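PDB 2NXF: putative dimetal phosphatase from Danio rerio, which probably hydrolyses ADP-ribose and CDP-alcohols such as CDP-choline at their diphosphate linkage, using a dinuclear metal centre. Local coordinates for residues A17-G22 and R67-S72; D38-A43 and A81-C86; D60-H65 and D77-E82; H97-Y100 and S106-S109. All coordinates share one frame; numbering follows the deposited sequence.

Contact 1 (A17-G22 and R67-S72); sequences ADIEDG and RRRDAS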
loop_
_atom_site.group_PDB
_atom_site.type_symbol
_atom_site.label_atom_id
_atom_site.label_comp_id
_atom_site.label_asym_id
_atom_site.label_seq_id
_atom_site.Cartn_x
_atom_site.Cartn_y
_atom_site.Cartn_z
ATOM N N ALA A 17 -7.886 15.784 -1.893
ATOM C CA ALA A 17 -9.234 16.319 -1.640
ATOM C C ALA A 17 -9.226 17.791 -1.977
ATOM O O ALA A 17 -8.212 18.472 -1.793
ATOM C CB ALA A 17 -9.648 16.091 -0.174
ATOM N N ASP A 18 -10.362 18.294 -2.459
ATOM C CA ASP A 18 -10.481 19.705 -2.817
ATOM C C ASP A 18 -10.899 20.509 -1.584
ATOM O O ASP A 18 -12.007 21.072 -1.517
ATOM C CB ASP A 18 -11.489 19.885 -3.967
ATOM C CG ASP A 18 -11.513 21.306 -4.513
ATOM O OD1 ASP A 18 -10.593 22.112 -4.213
ATOM O OD2 ASP A 18 -12.492 21.643 -5.225
ATOM N N ILE A 19 -9.998 20.552 -0.599
ATOM C CA ILE A 19 -10.267 21.206 0.684
ATOM C C ILE A 19 -8.994 21.903 1.164
ATOM O O ILE A 19 -7.900 21.612 0.674
ATOM C CB ILE A 19 -10.725 20.198 1.774
ATOM C CG1 ILE A 19 -9.630 19.159 2.077
ATOM C CG2 ILE A 19 -12.030 19.498 1.387
ATOM C CD1 ILE A 19 -10.073 17.984 2.979
ATOM N N GLU A 20 -9.133 22.821 2.113
ATOM C CA GLU A 20 -7.957 23.523 2.627
ATOM C C GLU A 20 -7.030 22.556 3.377
ATOM O O GLU A 20 -7.454 21.485 3.844
ATOM C CB GLU A 20 -8.357 24.733 3.487
ATOM C CG GLU A 20 -8.718 25.981 2.649
ATOM C CD GLU A 20 -9.258 27.148 3.470
ATOM O OE1 GLU A 20 -10.165 26.943 4.320
ATOM O OE2 GLU A 20 -8.807 28.295 3.235
ATOM N N ASP A 21 -5.756 22.926 3.455
ATOM C CA ASP A 21 -4.784 22.143 4.208
ATOM C C ASP A 21 -5.262 21.858 5.627
ATOM O O ASP A 21 -5.894 22.709 6.269
ATOM C CB ASP A 21 -3.440 22.858 4.277
ATOM C CG ASP A 21 -2.717 22.908 2.943
ATOM O OD1 ASP A 21 -3.137 22.240 1.966
ATOM O OD2 ASP A 21 -1.701 23.631 2.884
ATOM N N GLY A 22 -4.952 20.657 6.098
ATOM C CA GLY A 22 -5.271 20.251 7.458
ATOM C C GLY A 22 -4.041 19.733 8.179
ATOM O O GLY A 22 -2.902 20.035 7.807
ATOM N N ARG A 67 -15.646 11.867 1.399
ATOM C CA ARG A 67 -16.944 11.298 1.795
ATOM C C ARG A 67 -17.723 12.319 2.620
ATOM O O ARG A 67 -18.912 12.541 2.400
ATOM C CB ARG A 67 -16.734 10.005 2.608
ATOM C CG ARG A 67 -18.013 9.426 3.227
ATOM C CD ARG A 67 -18.533 8.314 2.390
ATOM N NE ARG A 67 -19.661 7.630 3.012
ATOM C CZ ARG A 67 -20.691 7.146 2.328
ATOM N NH1 ARG A 67 -20.742 7.313 1.011
ATOM N NH2 ARG A 67 -21.695 6.545 2.966
ATOM N N ARG A 68 -17.036 12.956 3.562
ATOM C CA ARG A 68 -17.670 13.929 4.451
ATOM C C ARG A 68 -18.159 15.188 3.730
ATOM O O ARG A 68 -19.022 15.881 4.240
ATOM C CB ARG A 68 -16.728 14.297 5.605
ATOM C CG ARG A 68 -16.420 13.122 6.547
ATOM C CD ARG A 68 -15.275 13.458 7.515
ATOM N NE ARG A 68 -15.536 14.681 8.269
ATOM C CZ ARG A 68 -14.716 15.212 9.178
ATOM N NH1 ARG A 68 -13.558 14.628 9.471
ATOM N NH2 ARG A 68 -15.062 16.335 9.794
ATOM N N ARG A 69 -17.583 15.487 2.558
ATOM C CA ARG A 69 -18.112 16.576 1.717
ATOM C C ARG A 69 -18.899 16.096 0.509
ATOM O O ARG A 69 -19.234 16.906 -0.358
ATOM C CB ARG A 69 -17.022 17.591 1.297
ATOM C CG ARG A 69 -15.939 17.014 0.429
ATOM C CD ARG A 69 -14.832 18.040 0.206
ATOM N NE ARG A 69 -15.384 19.319 -0.239
ATOM C CZ ARG A 69 -15.459 19.715 -1.511
ATOM N NH1 ARG A 69 -14.984 18.948 -2.485
ATOM N NH2 ARG A 69 -16.004 20.895 -1.805
ATOM N N ASP A 70 -19.199 14.797 0.479
ATOM C CA ASP A 70 -19.990 14.177 -0.576
ATOM C C ASP A 70 -19.376 14.411 -1.957
ATOM O O ASP A 70 -20.099 14.720 -2.922
ATOM C CB ASP A 70 -21.447 14.659 -0.526
ATOM C CG ASP A 70 -22.395 13.751 -1.310
ATOM O OD1 ASP A 70 -22.137 12.516 -1.404
ATOM O OD2 ASP A 70 -23.387 14.286 -1.824
ATOM N N ALA A 71 -18.060 14.260 -2.030
ATOM C CA ALA A 71 -17.293 14.504 -3.259
ATOM C C ALA A 71 -16.389 13.334 -3.650
ATOM O O ALA A 71 -15.418 13.510 -4.402
ATOM C CB ALA A 71 -16.473 15.795 -3.132
ATOM N N SER A 72 -16.693 12.136 -3.144
ATOM C CA SER A 72 -15.834 10.963 -3.409
ATOM C C SER A 72 -15.625 10.699 -4.916
ATOM O O SER A 72 -14.500 10.479 -5.365
ATOM C CB SER A 72 -16.411 9.720 -2.733
ATOM O OG SER A 72 -16.497 9.895 -1.325
HETATM O O HOH W 1 -12.934 17.031 -2.941
HETATM O O HOH W 2 -14.716 19.828 -5.301
#

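Contact 2 (D38-A43 and A81-C86); sequences DLLRDA and AELDAC. With EOH (ethanol), chain G.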
loop_
_atom_site.group_PDB
_atom_site.type_symbol
_atom_site.label_atom_id
_atom_site.label_comp_id
_atom_site.label_asym_id
_atom_site.label_seq_id
_atom_site.Cartn_x
_atom_site.Cartn_y
_atom_site.Cartn_z
ATOM N N ASP A 38 -0.903 18.231 -7.578
ATOM C CA ASP A 38 0.239 18.872 -8.254
ATOM C C ASP A 38 1.469 17.964 -8.190
ATOM O O ASP A 38 2.194 17.823 -9.188
ATOM C CB ASP A 38 0.552 20.222 -7.615
ATOM C CG ASP A 38 -0.586 21.225 -7.768
ATOM O OD1 ASP A 38 -1.337 21.163 -8.769
ATOM O OD2 ASP A 38 -0.723 22.090 -6.882
ATOM N N LEU A 39 1.705 17.344 -7.030
ATOM C CA LEU A 39 2.803 16.390 -6.911
ATOM C C LEU A 39 2.556 15.172 -7.811
ATOM O O LEU A 39 3.468 14.699 -8.497
ATOM C CB LEU A 39 3.022 15.951 -5.446
ATOM C CG LEU A 39 3.522 17.077 -4.521
ATOM C CD1 LEU A 39 3.755 16.534 -3.120
ATOM C CD2 LEU A 39 4.817 17.747 -5.009
ATOM N N LEU A 40 1.327 14.668 -7.812
ATOM C CA LEU A 40 0.976 13.520 -8.668
ATOM C C LEU A 40 1.194 13.846 -10.171
ATOM O O LEU A 40 1.776 13.026 -10.915
ATOM C CB LEU A 40 -0.475 13.093 -8.417
ATOM C CG LEU A 40 -0.993 11.951 -9.299
ATOM C CD1 LEU A 40 -0.075 10.724 -9.190
ATOM C CD2 LEU A 40 -2.463 11.629 -8.927
ATOM N N ARG A 41 0.747 15.029 -10.595
ATOM C CA ARG A 41 0.917 15.491 -11.978
ATOM C C ARG A 41 2.393 15.531 -12.371
ATOM O O ARG A 41 2.767 15.103 -13.466
ATOM C CB ARG A 41 0.293 16.880 -12.150
ATOM C CG ARG A 41 0.331 17.454 -13.576
ATOM C CD ARG A 41 -0.453 18.765 -13.637
ATOM N NE ARG A 41 -1.655 18.688 -12.802
ATOM C CZ ARG A 41 -1.891 19.442 -11.730
ATOM N NH1 ARG A 41 -1.021 20.374 -11.354
ATOM N NH2 ARG A 41 -3.009 19.263 -11.038
ATOM N N ASP A 42 3.228 16.038 -11.467
ATOM C CA ASP A 42 4.671 16.111 -11.723
ATOM C C ASP A 42 5.332 14.724 -11.773
ATOM O O ASP A 42 6.198 14.475 -12.637
ATOM C CB ASP A 42 5.388 16.990 -10.710
ATOM C CG ASP A 42 6.878 17.063 -10.993
ATOM O OD1 ASP A 42 7.281 17.818 -11.913
ATOM O OD2 ASP A 42 7.622 16.299 -10.342
ATOM N N ALA A 43 4.918 13.831 -10.865
ATOM C CA ALA A 43 5.427 12.446 -10.882
ATOM C C ALA A 43 5.122 11.806 -12.248
ATOM O O ALA A 43 5.992 11.191 -12.883
ATOM C CB ALA A 43 4.807 11.631 -9.763
ATOM N N ALA A 81 -7.702 11.161 -13.731
ATOM C CA ALA A 81 -7.335 11.977 -14.886
ATOM C C ALA A 81 -5.832 12.263 -14.917
ATOM O O ALA A 81 -5.229 12.269 -15.997
ATOM C CB ALA A 81 -8.129 13.269 -14.908
ATOM N N GLU A 82 -5.229 12.505 -13.752
ATOM C CA GLU A 82 -3.772 12.718 -13.694
ATOM C C GLU A 82 -3.016 11.448 -14.048
ATOM O O GLU A 82 -2.059 11.496 -14.816
ATOM C CB GLU A 82 -3.308 13.237 -12.326
ATOM C CG GLU A 82 -3.952 14.580 -11.920
ATOM C CD GLU A 82 -3.586 15.731 -12.835
ATOM O OE1 GLU A 82 -2.546 15.659 -13.532
ATOM O OE2 GLU A 82 -4.356 16.722 -12.866
ATOM N N LEU A 83 -3.461 10.317 -13.509
ATOM C CA LEU A 83 -2.797 9.034 -13.783
ATOM C C LEU A 83 -2.971 8.555 -15.219
ATOM O O LEU A 83 -2.048 7.974 -15.798
ATOM C CB LEU A 83 -3.244 7.958 -12.794
ATOM C CG LEU A 83 -2.575 8.060 -11.427
ATOM C CD1 LEU A 83 -3.334 7.189 -10.428
ATOM C CD2 LEU A 83 -1.093 7.653 -11.448
ATOM N N ASP A 84 -4.135 8.812 -15.812
ATOM C CA ASP A 84 -4.387 8.383 -17.198
ATOM C C ASP A 84 -3.424 9.021 -18.201
ATOM O O ASP A 84 -3.142 8.440 -19.254
ATOM C CB ASP A 84 -5.828 8.688 -17.603
ATOM C CG ASP A 84 -6.823 7.725 -16.997
ATOM O OD1 ASP A 84 -6.426 6.651 -16.500
ATOM O OD2 ASP A 84 -8.027 8.052 -17.007
ATOM N N ALA A 85 -2.941 10.219 -17.874
ATOM C CA ALA A 85 -1.988 10.948 -18.712
ATOM C C ALA A 85 -0.661 10.203 -18.881
ATOM O O ALA A 85 0.093 10.503 -19.808
ATOM C CB ALA A 85 -1.748 12.345 -18.139
ATOM N N CYS A 86 -0.378 9.238 -17.997
ATOM C CA CYS A 86 0.871 8.471 -18.067
ATOM C C CYS A 86 0.869 7.443 -19.201
ATOM O O CYS A 86 1.933 6.988 -19.635
ATOM C CB CYS A 86 1.168 7.779 -16.736
ATOM S SG CYS A 86 2.937 7.533 -16.418
HETATM C C1 EOH G . 5.007 5.906 -20.013
HETATM C C2 EOH G . 5.697 4.878 -20.912
HETATM O O EOH G . 4.275 6.856 -20.773
#

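Contact 3 (D60-H65 and D77-E82); sequences DIIDGH and DTVMAE. With ZN (zinc ion), chain B; ZN (zinc ion), chain C.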
loop_
_atom_site.group_PDB
_atom_site.type_symbol
_atom_site.label_atom_id
_atom_site.label_comp_id
_atom_site.label_asym_id
_atom_site.label_seq_id
_atom_site.Cartn_x
_atom_site.Cartn_y
_atom_site.Cartn_z
ATOM N N ASP A 60 -4.661 4.869 -0.415
ATOM C CA ASP A 60 -5.085 6.176 0.087
ATOM C C ASP A 60 -4.936 7.211 -1.013
ATOM O O ASP A 60 -4.375 8.280 -0.771
ATOM C CB ASP A 60 -4.257 6.600 1.312
ATOM C CG ASP A 60 -4.613 5.820 2.578
ATOM O OD1 ASP A 60 -5.515 4.958 2.552
ATOM O OD2 ASP A 60 -3.950 6.039 3.594
ATOM N N ILE A 61 -5.444 6.908 -2.215
ATOM C CA ILE A 61 -5.286 7.850 -3.348
ATOM C C ILE A 61 -6.199 9.084 -3.206
ATOM O O ILE A 61 -5.869 10.160 -3.705
ATOM C CB ILE A 61 -5.466 7.139 -4.702
ATOM C CG1 ILE A 61 -4.761 7.936 -5.810
ATOM C CG2 ILE A 61 -6.956 6.824 -4.958
ATOM C CD1 ILE A 61 -4.850 7.295 -7.190
ATOM N N ILE A 62 -7.341 8.934 -2.517
ATOM C CA ILE A 62 -8.156 10.108 -2.182
ATOM C C ILE A 62 -8.481 10.069 -0.704
ATOM O O ILE A 62 -8.587 8.990 -0.135
ATOM C CB ILE A 62 -9.475 10.207 -3.007
ATOM C CG1 ILE A 62 -10.353 8.966 -2.821
ATOM C CG2 ILE A 62 -9.185 10.469 -4.507
ATOM C CD1 ILE A 62 -11.822 9.227 -3.224
ATOM N N ASP A 63 -8.651 11.233 -0.085
ATOM C CA ASP A 63 -8.852 11.260 1.375
ATOM C C ASP A 63 -10.283 10.902 1.758
ATOM O O ASP A 63 -11.223 11.198 1.015
ATOM C CB ASP A 63 -8.518 12.645 1.929
ATOM C CG ASP A 63 -8.278 12.615 3.419
ATOM O OD1 ASP A 63 -7.170 12.217 3.837
ATOM O OD2 ASP A 63 -9.203 12.952 4.162
ATOM N N GLY A 64 -10.452 10.295 2.933
ATOM C CA GLY A 64 -11.780 10.043 3.477
ATOM C C GLY A 64 -12.600 11.314 3.697
ATOM O O GLY A 64 -13.831 11.259 3.768
ATOM N N HIS A 65 -11.936 12.468 3.807
ATOM C CA HIS A 65 -12.673 13.742 3.905
ATOM C C HIS A 65 -13.590 13.980 2.712
ATOM O O HIS A 65 -14.560 14.717 2.813
ATOM C CB HIS A 65 -11.733 14.940 4.056
ATOM C CG HIS A 65 -11.276 15.172 5.462
ATOM N ND1 HIS A 65 -9.983 14.939 5.871
ATOM C CD2 HIS A 65 -11.946 15.594 6.561
ATOM C CE1 HIS A 65 -9.867 15.234 7.156
ATOM N NE2 HIS A 65 -11.045 15.629 7.599
ATOM N N ASP A 77 -12.187 11.016 -9.753
ATOM C CA ASP A 77 -12.076 11.413 -11.169
ATOM C C ASP A 77 -10.832 12.269 -11.368
ATOM O O ASP A 77 -10.112 12.124 -12.360
ATOM C CB ASP A 77 -13.306 12.205 -11.606
ATOM C CG ASP A 77 -14.521 11.323 -11.895
ATOM O OD1 ASP A 77 -14.399 10.078 -11.935
ATOM O OD2 ASP A 77 -15.615 11.898 -12.093
ATOM N N THR A 78 -10.591 13.164 -10.420
ATOM C CA THR A 78 -9.473 14.086 -10.499
ATOM C C THR A 78 -8.135 13.353 -10.545
ATOM O O THR A 78 -7.305 13.627 -11.422
ATOM C CB THR A 78 -9.513 15.116 -9.347
ATOM O OG1 THR A 78 -10.655 15.965 -9.546
ATOM C CG2 THR A 78 -8.239 15.988 -9.359
ATOM N N VAL A 79 -7.936 12.422 -9.618
ATOM C CA VAL A 79 -6.675 11.697 -9.562
ATOM C C VAL A 79 -6.527 10.705 -10.707
ATOM O O VAL A 79 -5.410 10.488 -11.196
ATOM C CB VAL A 79 -6.424 10.994 -8.186
ATOM C CG1 VAL A 79 -6.324 12.039 -7.065
ATOM C CG2 VAL A 79 -7.484 9.943 -7.877
HETATM N N MSE A 80 -7.644 10.113 -11.146
HETATM C CA MSE A 80 -7.609 9.188 -12.289
HETATM C C MSE A 80 -7.211 9.925 -13.564
HETATM O O MSE A 80 -6.452 9.388 -14.377
HETATM C CB MSE A 80 -8.947 8.445 -12.489
HETATM C CG MSE A 80 -9.289 7.428 -11.385
HETATM SE SE MSE A 80 -7.884 6.063 -11.019
HETATM C CE MSE A 80 -7.415 5.623 -12.738
ATOM N N ALA A 81 -7.702 11.161 -13.731
ATOM C CA ALA A 81 -7.335 11.977 -14.886
ATOM C C ALA A 81 -5.832 12.263 -14.917
ATOM O O ALA A 81 -5.229 12.269 -15.997
ATOM C CB ALA A 81 -8.129 13.269 -14.908
ATOM N N GLU A 82 -5.229 12.505 -13.752
ATOM C CA GLU A 82 -3.772 12.718 -13.694
ATOM C C GLU A 82 -3.016 11.448 -14.048
ATOM O O GLU A 82 -2.059 11.496 -14.816
ATOM C CB GLU A 82 -3.308 13.237 -12.326
ATOM C CG GLU A 82 -3.952 14.580 -11.920
ATOM C CD GLU A 82 -3.586 15.731 -12.835
ATOM O OE1 GLU A 82 -2.546 15.659 -13.532
ATOM O OE2 GLU A 82 -4.356 16.722 -12.866
HETATM ZN ZN ZN B . -2.511 7.630 4.175
HETATM ZN ZN ZN C . -3.488 4.623 5.186
HETATM O O HOH W 3 -2.036 6.142 5.643
#

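Contact 4 (H97-Y100 and S106-S109); sequences HEFY and SLLS. With PO4 (phosphate ion), chain F.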
loop_
_atom_site.group_PDB
_atom_site.type_symbol
_atom_site.label_atom_id
_atom_site.label_comp_id
_atom_site.label_asym_id
_atom_site.label_seq_id
_atom_site.Cartn_x
_atom_site.Cartn_y
_atom_site.Cartn_z
ATOM N N HIS A 97 -8.277 4.750 3.322
ATOM C CA HIS A 97 -9.073 5.859 2.766
ATOM C C HIS A 97 -9.955 5.450 1.598
ATOM O O HIS A 97 -11.028 6.025 1.385
ATOM C CB HIS A 97 -8.183 7.067 2.471
ATOM C CG HIS A 97 -7.782 7.781 3.720
ATOM N ND1 HIS A 97 -8.433 8.907 4.169
ATOM C CD2 HIS A 97 -6.853 7.481 4.660
ATOM C CE1 HIS A 97 -7.895 9.298 5.312
ATOM N NE2 HIS A 97 -6.941 8.445 5.638
ATOM N N GLU A 98 -9.523 4.447 0.834
ATOM C CA GLU A 98 -10.442 3.859 -0.156
ATOM C C GLU A 98 -11.700 3.352 0.527
ATOM O O GLU A 98 -12.816 3.621 0.051
ATOM C CB GLU A 98 -9.780 2.716 -0.932
ATOM C CG GLU A 98 -8.918 3.181 -2.116
ATOM C CD GLU A 98 -7.587 3.808 -1.701
ATOM O OE1 GLU A 98 -7.087 3.463 -0.620
ATOM O OE2 GLU A 98 -7.051 4.615 -2.488
ATOM N N PHE A 99 -11.531 2.609 1.625
ATOM C CA PHE A 99 -12.706 2.065 2.334
ATOM C C PHE A 99 -13.574 3.105 3.053
ATOM O O PHE A 99 -14.782 2.889 3.252
ATOM C CB PHE A 99 -12.304 0.918 3.265
ATOM C CG PHE A 99 -11.673 -0.230 2.544
ATOM C CD1 PHE A 99 -12.439 -1.079 1.732
ATOM C CD2 PHE A 99 -10.309 -0.451 2.632
ATOM C CE1 PHE A 99 -11.822 -2.158 1.047
ATOM C CE2 PHE A 99 -9.688 -1.512 1.946
ATOM C CZ PHE A 99 -10.456 -2.360 1.147
ATOM N N TYR A 100 -12.969 4.221 3.444
ATOM C CA TYR A 100 -13.741 5.319 4.025
ATOM C C TYR A 100 -14.675 5.896 2.963
ATOM O O TYR A 100 -15.788 6.310 3.279
ATOM C CB TYR A 100 -12.837 6.453 4.534
ATOM C CG TYR A 100 -11.880 6.079 5.648
ATOM C CD1 TYR A 100 -12.168 5.046 6.543
ATOM C CD2 TYR A 100 -10.692 6.790 5.822
ATOM C CE1 TYR A 100 -11.285 4.704 7.566
ATOM C CE2 TYR A 100 -9.791 6.465 6.832
ATOM C CZ TYR A 100 -10.083 5.414 7.696
ATOM O OH TYR A 100 -9.170 5.083 8.674
ATOM N N SER A 106 -18.446 -1.225 -4.740
ATOM C CA SER A 106 -18.115 0.025 -5.429
ATOM C C SER A 106 -16.682 0.046 -5.931
ATOM O O SER A 106 -16.411 0.415 -7.075
ATOM C CB SER A 106 -18.382 1.239 -4.538
ATOM O OG SER A 106 -19.797 1.366 -4.357
ATOM N N LEU A 107 -15.752 -0.339 -5.071
ATOM C CA LEU A 107 -14.356 -0.381 -5.471
ATOM C C LEU A 107 -14.140 -1.385 -6.614
ATOM O O LEU A 107 -13.422 -1.089 -7.576
ATOM C CB LEU A 107 -13.469 -0.708 -4.268
ATOM C CG LEU A 107 -13.305 0.467 -3.303
ATOM C CD1 LEU A 107 -12.842 -0.050 -1.954
ATOM C CD2 LEU A 107 -12.314 1.485 -3.888
ATOM N N LEU A 108 -14.785 -2.545 -6.532
ATOM C CA LEU A 108 -14.620 -3.543 -7.584
ATOM C C LEU A 108 -15.112 -3.058 -8.953
ATOM O O LEU A 108 -14.525 -3.415 -9.985
ATOM C CB LEU A 108 -15.265 -4.864 -7.186
ATOM C CG LEU A 108 -14.590 -6.113 -7.756
ATOM C CD1 LEU A 108 -13.207 -6.319 -7.144
ATOM C CD2 LEU A 108 -15.474 -7.310 -7.508
ATOM N N SER A 109 -16.158 -2.232 -8.968
ATOM C CA SER A 109 -16.712 -1.723 -10.229
ATOM C C SER A 109 -16.000 -0.457 -10.725
ATOM O O SER A 109 -16.357 0.087 -11.782
ATOM C CB SER A 109 -18.221 -1.454 -10.079
ATOM O OG SER A 109 -18.418 -0.279 -9.308
HETATM P P PO4 F . -3.947 7.726 7.174
HETATM O O1 PO4 F . -2.758 7.798 8.107
HETATM O O2 PO4 F . -5.104 8.498 7.778
HETATM O O3 PO4 F . -3.677 8.420 5.853
HETATM O O4 PO4 F . -4.319 6.303 6.887
#

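Contact 1 (A17-G22 and R67-S72)
R69 reaches D18 and I19, and its side chain makes the contact for segment 67-72. It leaves the backbone with CB directed toward segment 17-22. A chi1 of 64° sets CG between the backbone N and the carbonyl carbon, and a bend at chi3 then turns the chain so that it runs past I19 in the opposite sense. CD is the first atom to touch, meeting I19 CG2 at 3.4 Å, a close methyl-methylene contact. NE passes the same methyl. At CZ the guanidinium lies flat beneath the carbonyl of D18, whose O stands 3.7 Å above the centre of the plane, over one face and not in line with any N-H. NH1 continues past D18 CB and holds two waters. One, 2.8 Å from R69 NH1, accepts from D18 N as well; the other, 3.0 Å from R69 NH1 and in the guanidinium plane, donates to D18 OD2. R69 NH1 and D18 OD2 are themselves 4.6 Å apart, too far for a salt bridge, while D18 OD1 is taken by R34.

D18 centres an inverse gamma turn, and R69 is the first residue to leave the helix 65-68, which ends in a Schellman motif with D70 at C-prime. The two loops belong to the calcineurin-like phosphoesterase fold. The hydrogen-bonded link between the D18 carboxylate and R69 thus runs through a water, with direct charge attraction probably adding to it; the carbonyl over the guanidinium face is likely to add a modest electrostatic gain.

Contact 2 (D38-A43 and A81-C86)
The carboxylate of E82 comes to the edge of the R41 guanidinium, the two planes turned 67° apart. E82 OE2 lies in the guanidinium plane at its edge, between R41 NE and NH2; E82 OE1 also sits near that plane, 3.2 Å from R41 NE. All three N-H bonds to the carboxylate are weak, and as R41 was modelled in two conformers they are to be read with caution. R41 NH1 makes a shorter bond, 2.7 Å to D38 OD1, reaching the oxygen on its anti side and 22° out of the carboxylate plane. R41 CG stands anti to the backbone N (chi1 -177°), which lays the start of the chain along E82: R41 CB and CG each lie 3.4 Å from E82 OE1.

These residues lie on helices 35-49 and 72-84, the connections of two successive beta-alpha-beta crossovers that join the parallel strands 6-11, 54-57 and 89-92 of the calcineurin-like phosphoesterase fold. Inward the contact turns apolar. L40 CD2 rests on E82 CB at 3.9 Å, while its other branch, CD1, meets L83 CD2 at the same distance, the two leucines crossing at about a right angle. L40 also touches I11 of strand 6-11, and L83 touches I61. C86 O accepts a hydrogen bond of 2.6 Å from the O of an ethanol, probably from the crystallisation liquor.

Contact 3 (D60-H65 and D77-E82)
I61 and I62 pack on V79 directly behind D60, in the loop after strand 54-57 that carries the Gly-Asp-x-x-Asp block of metallophosphoesterases, whose two aspartates are here D60 and D63.

Apolar packing makes up the contact itself. One methyl, V79 CG2, is wedged between the two isoleucines: I61 CD1 lies 3.8 Å from it, and I62 CG2 touches it at the same 3.8 Å. I61 reaches helix 72-84 because its CG1 is anti to the backbone N (chi1 -157°) and the chain stays extended to CD1, running alongside V79 in the opposite sense. I62 comes across V79 at about a right angle and presents its branch methyl. The second valine methyl, V79 CG1, approaches I61 O at 3.9 Å. Cutting V79 back to an alanine removes both methyls, and I61 CD1 and I62 CG2 would probably be left facing a gap between the metal loop and the helix.

Metal coordination belongs to D60, whose side chain makes no contact with the helix. Its OD2 bridges both zinc ions, at 2.2 Å from each, and water 3 also bridges them, at 2.1 Å from each zinc. D13, Q15 and H267 complete the protein ligands of one ion, N96, H228 and H265 those of the other.

Hydrogen bonding closes the loop at its far end, where helix 65-68 starts. There D63 OD2 caps the turn, accepting from H65 N at 2.8 Å on the anti side, 30° out of the carboxylate plane, and the same oxygen takes a weak, bent bond of 2.7 Å from H65 ND1.

Contact 4 (H97-Y100 and S106-S109)
E98 OE1 is gripped by two backbone amides, D60 N and G95 N, while OE2 of the same carboxylate accepts from I61 N. The buried carboxylate, probably charged, thus ties helix 96-101 to the metal-bearing loop, and three backbone N-H groups satisfy it. A bend at chi2 (74°) carries the carboxylate that way, leaving the apolar root of the side chain for L107: E98 CB meets L107 CD2 at 4.1 Å, the chains crossing at about a right angle. The other branch, L107 CD1, lies 3.8 Å from F99 CE1, at a slant to the ring.

H97, one residue earlier, faces the active site. Its NE2 donates a nearly straight bond, 2.8 Å and 170°, to O2 of a phosphate lying at the ring edge in plane, and its ND1 accepts from G64 N. Y100 CE2 stands 3.6 Å over one face of the imidazole. The phosphate, probably from the crystallisation liquor, also accepts from N96 ND2 and has its O3 next to the zinc ion of chain B, which is consistent with a substrate phosphate binding here. H97 and E98 fall in the Asn-His-Glu block of metallophosphoesterases. Without the imidazole, as with an alanine here, phosphate O2 would probably lose its straight donor, G64 N its acceptor and Y100 CE2 the ring it covers.

At the far end S109 OG donates to S106 O at 3.1 Å. Helices 96-101 and 104-108 follow one another after strand 89-92, the outer strand of its sheet, and L107, facing back toward E98 and F99, also touches W94, in the loop between strand 89-92 and helix 96-101.

Overall arrangement
From the N terminus, the loop after strand 6-11 opens contact 1, which closes at the end of helix 65-68. Before that, helix 35-49 has opened contact 2 and the loop after strand 54-57 contact 3, so contact 1 crosses both. Contacts 2 and 3 end on the same helix, 72-84, and share A81 and E82; contact 3 starts later and spans the shorter loop. Contact 4 follows in series, closing a short loop beyond strand 89-92, and E98 carries it to D60 of contact 3. Contact 1 joins two surface loops, contact 2 the two crossover helices, contact 3 helix 72-84 to the metal loop, and contact 4 helices 96-101 and 104-108.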